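Local coordinates for protein BugD (PDB 2F5X) that binds aspartic acid as a periplasmic solute receptor, probably presenting it to a transport system of the tripartite tricarboxylate type, at residues T61-T65 / Y91-Y96; M21-F25 / I77-H81; V133-A137 / L162-L166. All coordinates share one frame; numbering follows the deposited sequence.

In the fold
Contact 2 is the buried core: two parallel strands joined by backbone hydrogen bonds, with Phe25, just past one strand, and His81, at the end of the other, reaching the bound aspartic acid. Contact 1 lies beside it, partly buried, and touches it directly, with Thr64 on Met80 and Gly63 on Pro24. Helix 61-68 thus serves both, turning threonines to the loop and packing against the strands. Contact 3 is remote and more peripheral, its centre about 33 Å from that of contact 2 and on the opposite side of the chain's centre. There valine, leucine and alanine side chains and one lysine bond join a helix end to a loop, away from the ligand. Chemistry thus follows place in this receptor.

Contact 1 (T61-T65 / Y91-Y96); sequences TIGTT and YKNPGY
Tyr91 meets Thr61 obliquely: the methyl CG2 of Thr61 lies 3.6 Å from Tyr91 CE2, while the phenol's hydroxyl runs on to the carbonyl of Ile147. Two residues further, Asn93 folds its side chain back in an Asx turn, OD1 accepting from the backbone N of Gly95 and so shaping the bend that faces the helix. Pro94 contributes chiefly its carbonyl, whose O lies 3.5 Å from Thr61 CB. It also comes near the hydroxyl of Thr65, but at an angle too poor for a bond. That hydroxyl is spent elsewhere: Thr65 OG1 hydrogen-bonds to Thr61 O at 2.8 Å, opposite in face to the backbone N of Thr65, which grips the same oxygen. Gly95, with positive phi (104°) and no side chain, lets Thr65 OG1 come within 3.3 Å of its CA. Tyr96 closes the contact. With Thr64 OG1 beside the backbone N (chi1 -65°), CG2 is left anti to that N, which sets this methyl 3.5 Å above the centre of the Tyr96 ring in a CH-pi contact. A water bridges the two residues, donating both to Thr64 OG1 and to Tyr96 OH, which also pair with Gly60 O and Phe84 O respectively. The whole is an Asx-turn loop laid against the first turn of helix 61-68, the connecting helix of a beta-alpha-beta unit that joins strands 50-54 and 76-81.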
loop_
_atom_site.group_PDB
_atom_site.type_symbol
_atom_site.label_atom_id
_atom_site.label_comp_id
_atom_site.label_asym_id
_atom_site.label_seq_id
_atom_site.Cartn_x
_atom_site.Cartn_y
_atom_site.Cartn_z
ATOM N N THR A 61 -9.494 4.432 -4.608
ATOM C CA THR A 61 -9.794 5.602 -5.438
ATOM C C THR A 61 -10.853 6.496 -4.823
ATOM O O THR A 61 -10.837 7.698 -5.052
ATOM C CB THR A 61 -10.208 5.254 -6.883
ATOM O OG1 THR A 61 -11.339 4.376 -6.868
ATOM C CG2 THR A 61 -9.113 4.468 -7.597
ATOM N N ILE A 62 -11.776 5.912 -4.057
ATOM C CA ILE A 62 -12.826 6.702 -3.412
ATOM C C ILE A 62 -12.225 7.664 -2.380
ATOM O O ILE A 62 -12.554 8.862 -2.358
ATOM C CB ILE A 62 -13.913 5.778 -2.788
ATOM C CG1 ILE A 62 -14.658 4.995 -3.884
ATOM C CG2 ILE A 62 -14.882 6.577 -1.905
ATOM C CD1 ILE A 62 -15.239 5.805 -4.972
ATOM N N GLY A 63 -11.327 7.150 -1.542
ATOM C CA GLY A 63 -10.665 7.983 -0.553
ATOM C C GLY A 63 -9.783 9.047 -1.189
ATOM O O GLY A 63 -9.776 10.207 -0.764
ATOM N N THR A 64 -9.050 8.651 -2.223
ATOM C CA THR A 64 -8.175 9.581 -2.930
ATOM C C THR A 64 -8.989 10.708 -3.545
ATOM O O THR A 64 -8.626 11.888 -3.436
ATOM C CB THR A 64 -7.369 8.835 -3.994
ATOM O OG1 THR A 64 -6.483 7.910 -3.337
ATOM C CG2 THR A 64 -6.434 9.817 -4.748
ATOM N N THR A 65 -10.107 10.331 -4.160
ATOM C CA THR A 65 -11.011 11.282 -4.781
ATOM C C THR A 65 -11.600 12.232 -3.747
ATOM O O THR A 65 -11.728 13.435 -4.016
ATOM C CB THR A 65 -12.126 10.530 -5.520
ATOM O OG1 THR A 65 -11.545 9.843 -6.629
ATOM C CG2 THR A 65 -13.110 11.506 -6.178
ATOM N N TYR A 91 -8.631 2.577 -14.307
ATOM C CA TYR A 91 -9.961 3.168 -14.405
ATOM C C TYR A 91 -9.970 4.227 -15.485
ATOM O O TYR A 91 -9.057 5.050 -15.565
ATOM C CB TYR A 91 -10.354 3.840 -13.087
ATOM C CG TYR A 91 -10.541 2.896 -11.932
ATOM C CD1 TYR A 91 -11.764 2.261 -11.725
ATOM C CD2 TYR A 91 -9.501 2.637 -11.042
ATOM C CE1 TYR A 91 -11.952 1.396 -10.660
ATOM C CE2 TYR A 91 -9.672 1.767 -9.969
ATOM C CZ TYR A 91 -10.904 1.150 -9.791
ATOM O OH TYR A 91 -11.106 0.301 -8.744
ATOM N N LYS A 92 -11.019 4.213 -16.301
ATOM C CA LYS A 92 -11.238 5.265 -17.282
ATOM C C LYS A 92 -11.318 6.621 -16.591
ATOM O O LYS A 92 -10.771 7.604 -17.089
ATOM C CB LYS A 92 -12.506 4.991 -18.093
ATOM C CG LYS A 92 -12.384 3.746 -18.954
ATOM C CD LYS A 92 -13.432 3.701 -20.041
ATOM C CE LYS A 92 -13.152 2.572 -21.014
ATOM N NZ LYS A 92 -14.400 2.142 -21.704
ATOM N N ASN A 93 -11.994 6.659 -15.446
ATOM C CA ASN A 93 -11.961 7.825 -14.573
ATOM C C ASN A 93 -11.828 7.448 -13.108
ATOM O O ASN A 93 -12.822 7.138 -12.440
ATOM C CB ASN A 93 -13.170 8.730 -14.766
ATOM C CG ASN A 93 -12.997 10.098 -14.090
ATOM O OD1 ASN A 93 -11.981 10.382 -13.413
ATOM N ND2 ASN A 93 -13.991 10.960 -14.279
ATOM N N PRO A 94 -10.598 7.500 -12.605
ATOM C CA PRO A 94 -10.325 7.152 -11.208
ATOM C C PRO A 94 -10.845 8.187 -10.209
ATOM O O PRO A 94 -10.834 7.907 -9.010
ATOM C CB PRO A 94 -8.802 7.077 -11.165
ATOM C CG PRO A 94 -8.354 8.005 -12.220
ATOM C CD PRO A 94 -9.372 7.895 -13.328
ATOM N N GLY A 95 -11.270 9.356 -10.689
ATOM C CA GLY A 95 -11.822 10.385 -9.822
ATOM C C GLY A 95 -10.868 11.538 -9.557
ATOM O O GLY A 95 -11.249 12.546 -8.960
ATOM N N TYR A 96 -9.622 11.387 -9.991
ATOM C CA TYR A 96 -8.596 12.399 -9.764
ATOM C C TYR A 96 -7.580 12.352 -10.890
ATOM O O TYR A 96 -7.545 11.398 -11.673
ATOM C CB TYR A 96 -7.901 12.199 -8.405
ATOM C CG TYR A 96 -7.150 10.887 -8.304
ATOM C CD1 TYR A 96 -5.764 10.842 -8.464
ATOM C CD2 TYR A 96 -7.827 9.691 -8.084
ATOM C CE1 TYR A 96 -5.073 9.636 -8.407
ATOM C CE2 TYR A 96 -7.147 8.480 -8.019
ATOM C CZ TYR A 96 -5.768 8.463 -8.183
ATOM O OH TYR A 96 -5.083 7.274 -8.113
HETATM O O HOH W 1 -6.161 5.904 -5.706
#

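Contact 2 (M21-F25 / I77-H81); sequences MVVPF and ILLMH. With ASP (aspartic acid), chain D.
His81 NE2, only 3.3 Å from Phe25 CE2 across the contact, donates a hydrogen bond of 2.7 Å to OD2 of the bound aspartic acid. That carboxylate oxygen sits at the edge of the imidazole, somewhat off its plane, while the ligand's amino N lies at the edge in the plane. At the other end of the imidazole ND1 is paired with the backbone N of Gly83, which probably holds the ring's rotation fixed. Phe25 supplies a surface rather than a bond: one face of its ring lies under the ligand, with the ligand CA 3.4 Å above the plane over its centre. The planes of Phe25 and His81 are nearly parallel, at 21°, but so far slid apart that the rings hardly overlap. Met80, a selenomethionine, bends at chi2 (51°), bringing SE 3.6 Å from Phe25 CE2 in an oblique Met-aromatic contact, and the same atom touches Pro24 CG.

Behind this pocket edge the chains run as parallel strands. Val22 is the shared residue: its N gives a hydrogen bond to Ile77 O at 2.8 Å, and its O receives one from Leu79 N at 2.9 Å. Met21, also a selenomethionine, packs its CE on Ile77 CD1 and its SE on Leu79 CB, while Pro24 and Leu78 cross at about a right angle, CG of the proline on CD1 of the leucine.

Strand 19-23 is central, with 50-54 along one edge and 76-81 along the other, and 236-244 runs antiparallel beyond 76-81. Helix 30-46 packs on the face carrying Met21 and Leu79, and helix 61-68 on the face carrying Val22, Leu78 and Met80.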
loop_
_atom_site.group_PDB
_atom_site.type_symbol
_atom_site.label_atom_id
_atom_site.label_comp_id
_atom_site.label_asym_id
_atom_site.label_seq_id
_atom_site.Cartn_x
_atom_site.Cartn_y
_atom_site.Cartn_z
HETATM N N MSE A 21 -6.672 13.163 8.350
HETATM C CA MSE A 21 -5.829 12.401 7.437
HETATM C C MSE A 21 -6.651 11.236 6.909
HETATM O O MSE A 21 -7.017 10.329 7.656
HETATM C CB MSE A 21 -4.575 11.903 8.156
HETATM C CG MSE A 21 -3.905 10.692 7.503
HETATM SE SE MSE A 21 -2.176 10.290 8.285
HETATM C CE MSE A 21 -1.512 11.728 7.595
ATOM N N VAL A 22 -6.961 11.278 5.620
ATOM C CA VAL A 22 -7.759 10.228 4.992
ATOM C C VAL A 22 -6.870 9.072 4.548
ATOM O O VAL A 22 -5.886 9.269 3.827
ATOM C CB VAL A 22 -8.560 10.796 3.787
ATOM C CG1 VAL A 22 -9.283 9.680 2.988
ATOM C CG2 VAL A 22 -9.535 11.892 4.269
ATOM N N VAL A 23 -7.241 7.873 4.987
ATOM C CA VAL A 23 -6.628 6.619 4.558
ATOM C C VAL A 23 -7.695 5.901 3.725
ATOM O O VAL A 23 -8.742 5.548 4.265
ATOM C CB VAL A 23 -6.263 5.763 5.796
ATOM C CG1 VAL A 23 -5.894 4.330 5.398
ATOM C CG2 VAL A 23 -5.125 6.412 6.559
ATOM N N PRO A 24 -7.491 5.741 2.415
ATOM C CA PRO A 24 -8.518 5.137 1.545
ATOM C C PRO A 24 -8.768 3.628 1.693
ATOM O O PRO A 24 -9.103 2.960 0.708
ATOM C CB PRO A 24 -7.995 5.456 0.139
ATOM C CG PRO A 24 -7.103 6.691 0.357
ATOM C CD PRO A 24 -6.358 6.255 1.622
ATOM N N PHE A 25 -8.637 3.108 2.912
ATOM C CA PHE A 25 -8.822 1.681 3.183
ATOM C C PHE A 25 -9.355 1.462 4.577
ATOM O O PHE A 25 -9.266 2.346 5.436
ATOM C CB PHE A 25 -7.495 0.929 3.038
ATOM C CG PHE A 25 -6.945 0.957 1.641
ATOM C CD1 PHE A 25 -7.481 0.129 0.653
ATOM C CD2 PHE A 25 -5.917 1.821 1.308
ATOM C CE1 PHE A 25 -6.997 0.170 -0.645
ATOM C CE2 PHE A 25 -5.415 1.865 0.008
ATOM C CZ PHE A 25 -5.952 1.034 -0.970
ATOM N N ILE A 77 -6.079 16.010 4.478
ATOM C CA ILE A 77 -4.901 15.517 3.768
ATOM C C ILE A 77 -5.047 14.034 3.473
ATOM O O ILE A 77 -5.875 13.345 4.089
ATOM C CB ILE A 77 -3.587 15.835 4.537
ATOM C CG1 ILE A 77 -3.541 15.107 5.886
ATOM C CG2 ILE A 77 -3.437 17.341 4.717
ATOM C CD1 ILE A 77 -2.233 15.329 6.677
ATOM N N LEU A 78 -4.259 13.556 2.511
ATOM C CA LEU A 78 -4.363 12.179 2.054
ATOM C C LEU A 78 -3.098 11.417 2.402
ATOM O O LEU A 78 -2.003 11.899 2.139
ATOM C CB LEU A 78 -4.560 12.163 0.533
ATOM C CG LEU A 78 -4.588 10.794 -0.150
ATOM C CD1 LEU A 78 -5.864 10.049 0.238
ATOM C CD2 LEU A 78 -4.479 10.971 -1.667
ATOM N N LEU A 79 -3.250 10.236 2.999
ATOM C CA LEU A 79 -2.138 9.295 3.076
ATOM C C LEU A 79 -2.494 8.123 2.183
ATOM O O LEU A 79 -3.452 7.395 2.450
ATOM C CB LEU A 79 -1.855 8.820 4.508
ATOM C CG LEU A 79 -0.650 7.855 4.531
ATOM C CD1 LEU A 79 0.711 8.606 4.443
ATOM C CD2 LEU A 79 -0.697 6.935 5.723
HETATM N N MSE A 80 -1.738 7.961 1.108
HETATM C CA MSE A 80 -2.047 6.937 0.120
HETATM C C MSE A 80 -0.754 6.334 -0.413
HETATM O O MSE A 80 0.293 6.974 -0.383
HETATM C CB MSE A 80 -2.899 7.549 -1.011
HETATM C CG MSE A 80 -3.394 6.567 -2.095
HETATM SE SE MSE A 80 -4.280 4.962 -1.409
HETATM C CE MSE A 80 -4.389 3.988 -3.115
ATOM N N HIS A 81 -0.846 5.106 -0.907
ATOM C CA HIS A 81 0.316 4.374 -1.382
ATOM C C HIS A 81 0.402 4.326 -2.905
ATOM O O HIS A 81 -0.335 5.045 -3.592
ATOM C CB HIS A 81 0.370 2.983 -0.739
ATOM C CG HIS A 81 -0.806 2.103 -1.045
ATOM N ND1 HIS A 81 -1.297 1.916 -2.323
ATOM C CD2 HIS A 81 -1.559 1.321 -0.235
ATOM C CE1 HIS A 81 -2.300 1.056 -2.285
ATOM N NE2 HIS A 81 -2.480 0.681 -1.029
HETATM N N ASP D . -2.854 -0.706 1.748
HETATM C CA ASP D . -4.246 -1.248 1.730
HETATM C C ASP D . -4.886 -1.204 3.108
HETATM O O ASP D . -5.824 -1.973 3.395
HETATM C CB ASP D . -4.257 -2.675 1.198
HETATM C CG ASP D . -3.861 -2.752 -0.253
HETATM O OD1 ASP D . -3.619 -3.885 -0.731
HETATM O OD2 ASP D . -3.772 -1.732 -0.984
HETATM O OXT ASP D . -4.448 -0.396 3.928
#

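Contact 3 (V133-A137 / L162-L166); sequences VKKNA and LGVNL
Val133 pushes its CG1 methyl into a hollow of the 162-166 loop that is lined by three residues. Leu162 CD1 stands 3.8 Å from that methyl and Val164 CG2 4.0 Å, while Leu166 CD1 lies a little farther off. The valine crosses both Leu162 and Val164 at about a right angle. Its CG1 points away from its own backbone N (chi1 171°), the torsion that directs this branch, rather than CG2, into the hollow.

The fit works in the other direction as well. Val164 is the bump on the loop, and its CG1 settles between Lys134, near the end of the helix, and Ala137 farther along the chain, 4.1 Å from Lys134 CA and 4.3 Å from Ala137 CB. Its two methyls therefore divide the work, CG2 touching Val133 and CG1 filling the gap between the lysine and the alanine. Leu166 forks likewise: CD1 leans to Val133, whereas CD2 packs 3.8 Å from Ala137 CB and passes close to the carbonyl O of Ala137. The small side chain of Ala137 probably allows the leucine this close to its backbone.

One hydrogen bond borders this apolar patch, with Lys134 NZ as donor. Lys134 runs extended and then bends at its last torsion (chi4 -84°), placing NZ 2.6 Å from Leu162 O, well above the carbonyl plane. Leu162 O lies at the C-terminal end of helix 150-162, where the helix dipole would probably favour the lysine's charge.

Gly163, at positive phi, ends helix 150-162 in a Schellman motif, and the chain then turns into strand 167-170, parallel to 141-144. The contact thus joins the C-terminal end of helix 126-136 to the turn leaving helix 150-162, whose Val159 also touches Val164 and Leu166.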
loop_
_atom_site.group_PDB
_atom_site.type_symbol
_atom_site.label_atom_id
_atom_site.label_comp_id
_atom_site.label_asym_id
_atom_site.label_seq_id
_atom_site.Cartn_x
_atom_site.Cartn_y
_atom_site.Cartn_z
ATOM N N VAL A 133 -0.902 -24.117 -7.253
ATOM C CA VAL A 133 -1.810 -23.137 -7.855
ATOM C C VAL A 133 -2.077 -23.479 -9.332
ATOM O O VAL A 133 -3.221 -23.425 -9.793
ATOM C CB VAL A 133 -1.293 -21.685 -7.696
ATOM C CG1 VAL A 133 -2.139 -20.701 -8.528
ATOM C CG2 VAL A 133 -1.280 -21.273 -6.213
ATOM N N LYS A 134 -1.033 -23.858 -10.063
ATOM C CA LYS A 134 -1.204 -24.292 -11.453
ATOM C C LYS A 134 -2.113 -25.514 -11.601
ATOM O O LYS A 134 -2.958 -25.571 -12.508
ATOM C CB LYS A 134 0.149 -24.557 -12.111
ATOM C CG LYS A 134 0.957 -23.301 -12.353
ATOM C CD LYS A 134 2.346 -23.641 -12.850
ATOM C CE LYS A 134 3.131 -22.388 -13.097
ATOM N NZ LYS A 134 2.834 -21.851 -14.458
ATOM N N LYS A 135 -1.951 -26.487 -10.708
ATOM C CA LYS A 135 -2.700 -27.740 -10.788
ATOM C C LYS A 135 -4.149 -27.598 -10.317
ATOM O O LYS A 135 -5.063 -28.238 -10.869
ATOM C CB LYS A 135 -1.982 -28.826 -9.974
ATOM C CG LYS A 135 -2.584 -30.225 -10.119
ATOM C CD LYS A 135 -2.167 -31.125 -8.961
ATOM C CE LYS A 135 -2.936 -32.443 -8.968
ATOM N NZ LYS A 135 -4.315 -32.295 -8.393
ATOM N N ASN A 136 -4.358 -26.749 -9.312
ATOM C CA ASN A 136 -5.639 -26.673 -8.617
ATOM C C ASN A 136 -6.304 -25.306 -8.738
ATOM O O ASN A 136 -7.166 -24.959 -7.928
ATOM C CB ASN A 136 -5.452 -27.045 -7.133
ATOM C CG ASN A 136 -5.014 -28.486 -6.946
ATOM O OD1 ASN A 136 -5.778 -29.422 -7.195
ATOM N ND2 ASN A 136 -3.777 -28.672 -6.520
ATOM N N ALA A 137 -5.921 -24.551 -9.772
ATOM C CA ALA A 137 -6.342 -23.155 -9.907
ATOM C C ALA A 137 -7.831 -22.930 -9.617
ATOM O O ALA A 137 -8.178 -22.038 -8.842
ATOM C CB ALA A 137 -5.949 -22.592 -11.271
ATOM N N LEU A 162 2.419 -16.921 -12.796
ATOM C CA LEU A 162 2.025 -18.332 -12.725
ATOM C C LEU A 162 1.223 -18.811 -13.936
ATOM O O LEU A 162 1.004 -20.016 -14.111
ATOM C CB LEU A 162 1.230 -18.599 -11.444
ATOM C CG LEU A 162 1.935 -18.343 -10.107
ATOM C CD1 LEU A 162 0.954 -18.546 -8.977
ATOM C CD2 LEU A 162 3.157 -19.233 -9.935
ATOM N N GLY A 163 0.783 -17.874 -14.770
ATOM C CA GLY A 163 0.020 -18.207 -15.961
ATOM C C GLY A 163 -1.360 -18.744 -15.650
ATOM O O GLY A 163 -1.855 -19.626 -16.361
ATOM N N VAL A 164 -1.975 -18.219 -14.590
ATOM C CA VAL A 164 -3.306 -18.649 -14.168
ATOM C C VAL A 164 -4.312 -17.503 -14.122
ATOM O O VAL A 164 -3.943 -16.329 -14.053
ATOM C CB VAL A 164 -3.290 -19.353 -12.774
ATOM C CG1 VAL A 164 -2.409 -20.613 -12.799
ATOM C CG2 VAL A 164 -2.843 -18.380 -11.661
ATOM N N ASN A 165 -5.589 -17.866 -14.186
ATOM C CA ASN A 165 -6.691 -16.955 -13.884
ATOM C C ASN A 165 -7.417 -17.519 -12.667
ATOM O O ASN A 165 -7.840 -18.673 -12.696
ATOM C CB ASN A 165 -7.647 -16.875 -15.087
ATOM C CG ASN A 165 -8.781 -15.871 -14.872
ATOM O OD1 ASN A 165 -8.546 -14.726 -14.481
ATOM N ND2 ASN A 165 -10.013 -16.304 -15.126
ATOM N N LEU A 166 -7.539 -16.716 -11.606
ATOM C CA LEU A 166 -8.132 -17.157 -10.335
ATOM C C LEU A 166 -9.358 -16.343 -9.959
ATOM O O LEU A 166 -9.391 -15.135 -10.181
ATOM C CB LEU A 166 -7.117 -17.004 -9.184
ATOM C CG LEU A 166 -5.817 -17.816 -9.256
ATOM C CD1 LEU A 166 -4.947 -17.547 -8.019
ATOM C CD2 LEU A 166 -6.113 -19.300 -9.386
#